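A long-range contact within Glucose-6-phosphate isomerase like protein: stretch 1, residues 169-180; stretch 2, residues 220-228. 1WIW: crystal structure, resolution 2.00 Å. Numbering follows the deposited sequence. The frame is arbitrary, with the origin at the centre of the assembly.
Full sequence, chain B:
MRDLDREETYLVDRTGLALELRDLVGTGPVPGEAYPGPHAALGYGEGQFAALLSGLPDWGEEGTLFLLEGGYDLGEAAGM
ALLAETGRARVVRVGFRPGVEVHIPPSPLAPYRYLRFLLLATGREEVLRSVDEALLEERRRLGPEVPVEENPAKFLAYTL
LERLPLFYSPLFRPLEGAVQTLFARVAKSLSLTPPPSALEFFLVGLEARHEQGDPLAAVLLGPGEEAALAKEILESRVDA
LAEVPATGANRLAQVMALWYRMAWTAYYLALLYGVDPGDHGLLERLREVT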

ATOM      1  N   SER B 169      -5.396  -2.259   9.216  1.00 14.38           N
ATOM      2  CA  SER B 169      -4.986  -1.571  10.439  1.00 15.19           C
ATOM      3  C   SER B 169      -5.374  -0.094  10.445  1.00 16.39           C
ATOM      4  O   SER B 169      -4.563   0.777  10.125  1.00 15.82           O
ATOM      5  CB  SER B 169      -3.472  -1.688  10.624  1.00 18.81           C
ATOM      6  OG  SER B 169      -2.777  -1.119   9.523  1.00 18.47           O
ATOM      7  N   PRO B 170      -6.621   0.202  10.829  1.00 16.19           N
ATOM      8  CA  PRO B 170      -7.177   1.558  10.899  1.00 20.04           C
ATOM      9  C   PRO B 170      -6.367   2.536  11.756  1.00 19.85           C
ATOM     10  O   PRO B 170      -6.203   3.697  11.386  1.00 19.55           O
ATOM     11  CB  PRO B 170      -8.573   1.331  11.487  1.00 19.25           C
ATOM     12  CG  PRO B 170      -8.913  -0.049  11.067  1.00 16.86           C
ATOM     13  CD  PRO B 170      -7.617  -0.794  11.259  1.00 17.72           C
ATOM     14  N   LEU B 171      -5.874   2.070  12.905  1.00 20.94           N
ATOM     15  CA  LEU B 171      -5.114   2.938  13.804  1.00 19.22           C
ATOM     16  C   LEU B 171      -3.901   3.549  13.114  1.00 20.08           C
ATOM     17  O   LEU B 171      -3.442   4.626  13.492  1.00 20.21           O
ATOM     18  CB  LEU B 171      -4.672   2.176  15.061  1.00 20.99           C
ATOM     19  CG  LEU B 171      -3.399   1.327  15.039  1.00 22.33           C
ATOM     20  CD1 LEU B 171      -2.987   0.990  16.477  1.00 21.36           C
ATOM     21  CD2 LEU B 171      -3.629   0.063  14.223  1.00 22.02           C
ATOM     22  N   PHE B 172      -3.385   2.856  12.105  1.00 17.35           N
ATOM     23  CA  PHE B 172      -2.235   3.328  11.341  1.00 17.47           C
ATOM     24  C   PHE B 172      -2.152   2.446  10.100  1.00 17.51           C
ATOM     25  O   PHE B 172      -1.663   1.312  10.162  1.00 16.71           O
ATOM     26  CB  PHE B 172      -0.958   3.199  12.171  1.00 16.13           C
ATOM     27  CG  PHE B 172       0.221   3.904  11.575  1.00 16.84           C
ATOM     28  CD1 PHE B 172       1.376   3.206  11.260  1.00 15.23           C
ATOM     29  CD2 PHE B 172       0.182   5.275  11.342  1.00 19.27           C
ATOM     30  CE1 PHE B 172       2.481   3.859  10.724  1.00 17.54           C
ATOM     31  CE2 PHE B 172       1.281   5.939  10.805  1.00 17.16           C
ATOM     32  CZ  PHE B 172       2.435   5.226  10.496  1.00 18.29           C
ATOM     33  N   ARG B 173      -2.639   2.969   8.977  1.00 15.20           N
ATOM     34  CA  ARG B 173      -2.675   2.216   7.729  1.00 13.68           C
ATOM     35  C   ARG B 173      -1.347   1.619   7.264  1.00 12.18           C
ATOM     36  O   ARG B 173      -1.326   0.511   6.727  1.00 13.12           O
ATOM     37  CB  ARG B 173      -3.290   3.074   6.615  1.00 13.33           C
ATOM     38  CG  ARG B 173      -4.753   3.468   6.863  1.00 12.98           C
ATOM     39  CD  ARG B 173      -5.659   2.249   7.040  1.00 12.84           C
ATOM     40  NE  ARG B 173      -5.571   1.338   5.902  1.00 10.64           N
ATOM     41  CZ  ARG B 173      -6.182   1.521   4.736  1.00 12.82           C
ATOM     42  NH1 ARG B 173      -6.023   0.634   3.760  1.00  8.82           N
ATOM     43  NH2 ARG B 173      -6.974   2.574   4.551  1.00  9.64           N
ATOM     44  N   PRO B 174      -0.224   2.333   7.457  1.00 11.33           N
ATOM     45  CA  PRO B 174       1.050   1.756   7.010  1.00 10.17           C
ATOM     46  C   PRO B 174       1.427   0.442   7.704  1.00  9.94           C
ATOM     47  O   PRO B 174       2.311  -0.276   7.235  1.00  8.38           O
ATOM     48  CB  PRO B 174       2.050   2.874   7.284  1.00 11.82           C
ATOM     49  CG  PRO B 174       1.228   4.110   7.059  1.00 10.46           C
ATOM     50  CD  PRO B 174      -0.059   3.762   7.785  1.00 11.61           C
ATOM     51  N   LEU B 175       0.760   0.123   8.813  1.00  8.74           N
ATOM     52  CA  LEU B 175       1.055  -1.120   9.523  1.00  7.96           C
ATOM     53  C   LEU B 175       0.743  -2.331   8.635  1.00  8.27           C
ATOM     54  O   LEU B 175       1.479  -3.320   8.647  1.00  8.09           O
ATOM     55  CB  LEU B 175       0.249  -1.216  10.825  1.00  6.76           C
ATOM     56  CG  LEU B 175       0.333  -2.564  11.570  1.00  7.05           C
ATOM     57  CD1 LEU B 175       1.782  -2.874  11.941  1.00  6.58           C
ATOM     58  CD2 LEU B 175      -0.542  -2.521  12.824  1.00  4.92           C
ATOM     59  N   GLU B 176      -0.341  -2.244   7.867  1.00  7.80           N
ATOM     60  CA  GLU B 176      -0.757  -3.332   6.972  1.00 10.19           C
ATOM     61  C   GLU B 176       0.386  -3.758   6.056  1.00  9.92           C
ATOM     62  O   GLU B 176       0.676  -4.948   5.910  1.00 10.17           O
ATOM     63  CB  GLU B 176      -1.946  -2.881   6.117  1.00 11.95           C
ATOM     64  CG  GLU B 176      -3.164  -2.495   6.932  1.00 16.79           C
ATOM     65  CD  GLU B 176      -4.121  -1.595   6.176  1.00 11.94           C
ATOM     66  OE1 GLU B 176      -5.136  -1.196   6.772  1.00 15.21           O
ATOM     67  OE2 GLU B 176      -3.857  -1.283   4.996  1.00 14.22           O
ATOM     68  N   GLY B 177       1.021  -2.769   5.434  1.00  9.92           N
ATOM     69  CA  GLY B 177       2.130  -3.039   4.541  1.00  9.45           C
ATOM     70  C   GLY B 177       3.290  -3.696   5.264  1.00  9.64           C
ATOM     71  O   GLY B 177       3.911  -4.613   4.734  1.00  7.59           O
ATOM     72  N   ALA B 178       3.581  -3.237   6.476  1.00  6.12           N
ATOM     73  CA  ALA B 178       4.680  -3.807   7.246  1.00  7.61           C
ATOM     74  C   ALA B 178       4.391  -5.263   7.623  1.00  7.67           C
ATOM     75  O   ALA B 178       5.300  -6.099   7.637  1.00  9.02           O
ATOM     76  CB  ALA B 178       4.926  -2.976   8.509  1.00  7.32           C
ATOM     77  N   VAL B 179       3.132  -5.560   7.942  1.00  5.74           N
ATOM     78  CA  VAL B 179       2.749  -6.918   8.307  1.00  5.91           C
ATOM     79  C   VAL B 179       2.731  -7.806   7.067  1.00  6.97           C
ATOM     80  O   VAL B 179       3.106  -8.980   7.129  1.00  8.34           O
ATOM     81  CB  VAL B 179       1.370  -6.962   9.007  1.00  6.62           C
ATOM     82  CG1 VAL B 179       0.912  -8.411   9.168  1.00  4.68           C
ATOM     83  CG2 VAL B 179       1.469  -6.306  10.397  1.00  5.10           C
ATOM     84  N   GLN B 180       2.295  -7.247   5.942  1.00  6.35           N
ATOM     85  CA  GLN B 180       2.276  -8.001   4.686  1.00  6.33           C
ATOM     86  C   GLN B 180       3.713  -8.441   4.412  1.00  7.57           C
ATOM     87  O   GLN B 180       3.964  -9.567   3.973  1.00  7.31           O
ATOM     88  CB  GLN B 180       1.784  -7.115   3.536  1.00  6.86           C
ATOM     89  CG  GLN B 180       1.645  -7.832   2.192  1.00  5.09           C
ATOM     90  CD  GLN B 180       1.139  -6.909   1.090  1.00  8.65           C
ATOM     91  OE1 GLN B 180       0.640  -7.366   0.056  1.00  9.46           O
ATOM     92  NE2 GLN B 180       1.277  -5.606   1.299  1.00  7.44           N
TER
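Stretch 2, residues 220-228: LLGPGEEAA

Stretch 2 packs on stretch 1 through apolar contacts and two bridging waters, with no direct hydrogen bond between them. The contact buries 398 Å², both sides summed.

Stretch 2 enters as the end of a strand, Leu-220 and Leu-221. It passes through a loop, Gly-222 to Gly-224, and leaves as a helix from Glu-225, with Gly-224 at the N-cap. Both glycines have positive phi, and at these backbone angles a CB would jam against the preceding carbonyl oxygen. At Gly-222 a CB would also lie tight against CD2 of Leu-171.

The CA atoms of Leu-221 and Ser-169 are nearest each other across the stretches, 4.7 Å apart, and their CB atoms are 3.8 Å apart. The Leu-221 side chain points toward stretch 1 and has rotamer m at chi1 and t at chi2. CD1 of Leu-221 lies 4.0 Å from CD2 of Leu-175 and 4.0 Å from CG2 of Val-179, residues one turn apart on the helix of stretch 1.

The backbone of Leu-221 meets the type I turn Ser-169 to Phe-172. O of Leu-221 is 3.4 Å from CD2 of Leu-171 and 3.7 Å from CD of Pro-170. Water 2 joins the two stretches here. The O of water 2 accepts from N of Leu-171 at 2.6 Å and donates to O of Leu-221 and O of Pro-223, each at 2.8 Å.

Pro-170 then meets the start of the second helix. CG of Pro-170 is 4.1 Å from CB of Ala-227, and CB of Pro-170 is 4.1 Å from CB of Glu-226. The O of water 1 donates to O of Pro-170 at 2.8 Å and to OE2 of Glu-226 at 3.0 Å, so this side chain adds a polar link beside the apolar one.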

ATOM      1  N   LEU B 220      -8.216  -7.945  11.377  1.00 11.43           N
ATOM      2  CA  LEU B 220      -8.368  -6.554  11.783  1.00 11.25           C
ATOM      3  C   LEU B 220      -7.362  -6.257  12.893  1.00 10.34           C
ATOM      4  O   LEU B 220      -7.435  -6.817  13.982  1.00 10.22           O
ATOM      5  CB  LEU B 220      -9.802  -6.299  12.258  1.00 12.01           C
ATOM      6  CG  LEU B 220     -10.883  -6.788  11.284  1.00 15.12           C
ATOM      7  CD1 LEU B 220     -12.262  -6.440  11.816  1.00 16.12           C
ATOM      8  CD2 LEU B 220     -10.670  -6.160   9.910  1.00 16.58           C
ATOM      9  N   LEU B 221      -6.416  -5.377  12.594  1.00  8.56           N
ATOM     10  CA  LEU B 221      -5.370  -5.019  13.537  1.00  7.81           C
ATOM     11  C   LEU B 221      -5.671  -3.782  14.384  1.00  8.37           C
ATOM     12  O   LEU B 221      -5.690  -2.661  13.876  1.00  7.45           O
ATOM     13  CB  LEU B 221      -4.057  -4.799  12.769  1.00  7.47           C
ATOM     14  CG  LEU B 221      -3.544  -6.018  12.003  1.00  7.85           C
ATOM     15  CD1 LEU B 221      -2.447  -5.609  11.039  1.00 11.41           C
ATOM     16  CD2 LEU B 221      -3.041  -7.045  13.005  1.00  9.58           C
ATOM     17  N   GLY B 222      -5.909  -3.989  15.673  1.00  8.11           N
ATOM     18  CA  GLY B 222      -6.152  -2.860  16.558  1.00 11.82           C
ATOM     19  C   GLY B 222      -7.567  -2.316  16.677  1.00 11.54           C
ATOM     20  O   GLY B 222      -8.469  -2.736  15.958  1.00 11.44           O
ATOM     21  N   PRO B 223      -7.776  -1.347  17.584  1.00 13.42           N
ATOM     22  CA  PRO B 223      -9.062  -0.700  17.857  1.00 14.39           C
ATOM     23  C   PRO B 223      -9.428   0.427  16.896  1.00 16.94           C
ATOM     24  O   PRO B 223      -8.624   0.829  16.055  1.00 18.39           O
ATOM     25  CB  PRO B 223      -8.875  -0.187  19.277  1.00 13.66           C
ATOM     26  CG  PRO B 223      -7.464   0.295  19.238  1.00 13.62           C
ATOM     27  CD  PRO B 223      -6.735  -0.830  18.494  1.00 14.20           C
ATOM     28  N   GLY B 224     -10.644   0.942  17.048  1.00 18.79           N
ATOM     29  CA  GLY B 224     -11.107   2.029  16.204  1.00 22.37           C
ATOM     30  C   GLY B 224     -12.517   1.815  15.677  1.00 24.08           C
ATOM     31  O   GLY B 224     -12.971   0.680  15.526  1.00 23.03           O
ATOM     32  N   GLU B 225     -13.210   2.910  15.385  1.00 27.49           N
ATOM     33  CA  GLU B 225     -14.572   2.835  14.875  1.00 28.94           C
ATOM     34  C   GLU B 225     -14.605   2.192  13.489  1.00 29.45           C
ATOM     35  O   GLU B 225     -15.538   1.454  13.163  1.00 30.39           O
ATOM     36  CB  GLU B 225     -15.185   4.233  14.820  1.00 32.97           C
ATOM     37  CG  GLU B 225     -16.654   4.264  14.434  1.00 38.49           C
ATOM     38  CD  GLU B 225     -17.234   5.667  14.490  1.00 41.86           C
ATOM     39  OE1 GLU B 225     -18.422   5.836  14.137  1.00 44.88           O
ATOM     40  OE2 GLU B 225     -16.502   6.599  14.890  1.00 43.77           O
ATOM     41  N   GLU B 226     -13.588   2.466  12.677  1.00 26.17           N
ATOM     42  CA  GLU B 226     -13.534   1.892  11.337  1.00 27.19           C
ATOM     43  C   GLU B 226     -13.327   0.377  11.398  1.00 26.87           C
ATOM     44  O   GLU B 226     -13.725  -0.352  10.488  1.00 26.82           O
ATOM     45  CB  GLU B 226     -12.411   2.544  10.528  1.00 27.02           C
ATOM     46  CG  GLU B 226     -12.549   4.049  10.400  1.00 29.49           C
ATOM     47  CD  GLU B 226     -11.406   4.672   9.624  1.00 31.42           C
ATOM     48  OE1 GLU B 226     -11.441   4.631   8.376  1.00 31.53           O
ATOM     49  OE2 GLU B 226     -10.467   5.196  10.265  1.00 30.88           O
ATOM     50  N   ALA B 227     -12.702  -0.094  12.473  1.00 26.61           N
ATOM     51  CA  ALA B 227     -12.460  -1.523  12.642  1.00 25.09           C
ATOM     52  C   ALA B 227     -13.793  -2.232  12.895  1.00 23.30           C
ATOM     53  O   ALA B 227     -14.053  -3.306  12.351  1.00 23.00           O
ATOM     54  CB  ALA B 227     -11.498  -1.761  13.808  1.00 25.12           C
ATOM     55  N   ALA B 228     -14.642  -1.618  13.713  1.00 22.11           N
ATOM     56  CA  ALA B 228     -15.945  -2.187  14.024  1.00 22.23           C
ATOM     57  C   ALA B 228     -16.823  -2.227  12.775  1.00 22.41           C
ATOM     58  O   ALA B 228     -17.548  -3.196  12.547  1.00 21.60           O
ATOM     59  CB  ALA B 228     -16.624  -1.372  15.115  1.00 23.58           C
TER
HETATM   60  O   HOH W   1      -7.710   4.640   9.207  1.00 24.44           O
HETATM   61  O   HOH W   2      -6.759  -0.038  14.112  1.00 15.79           O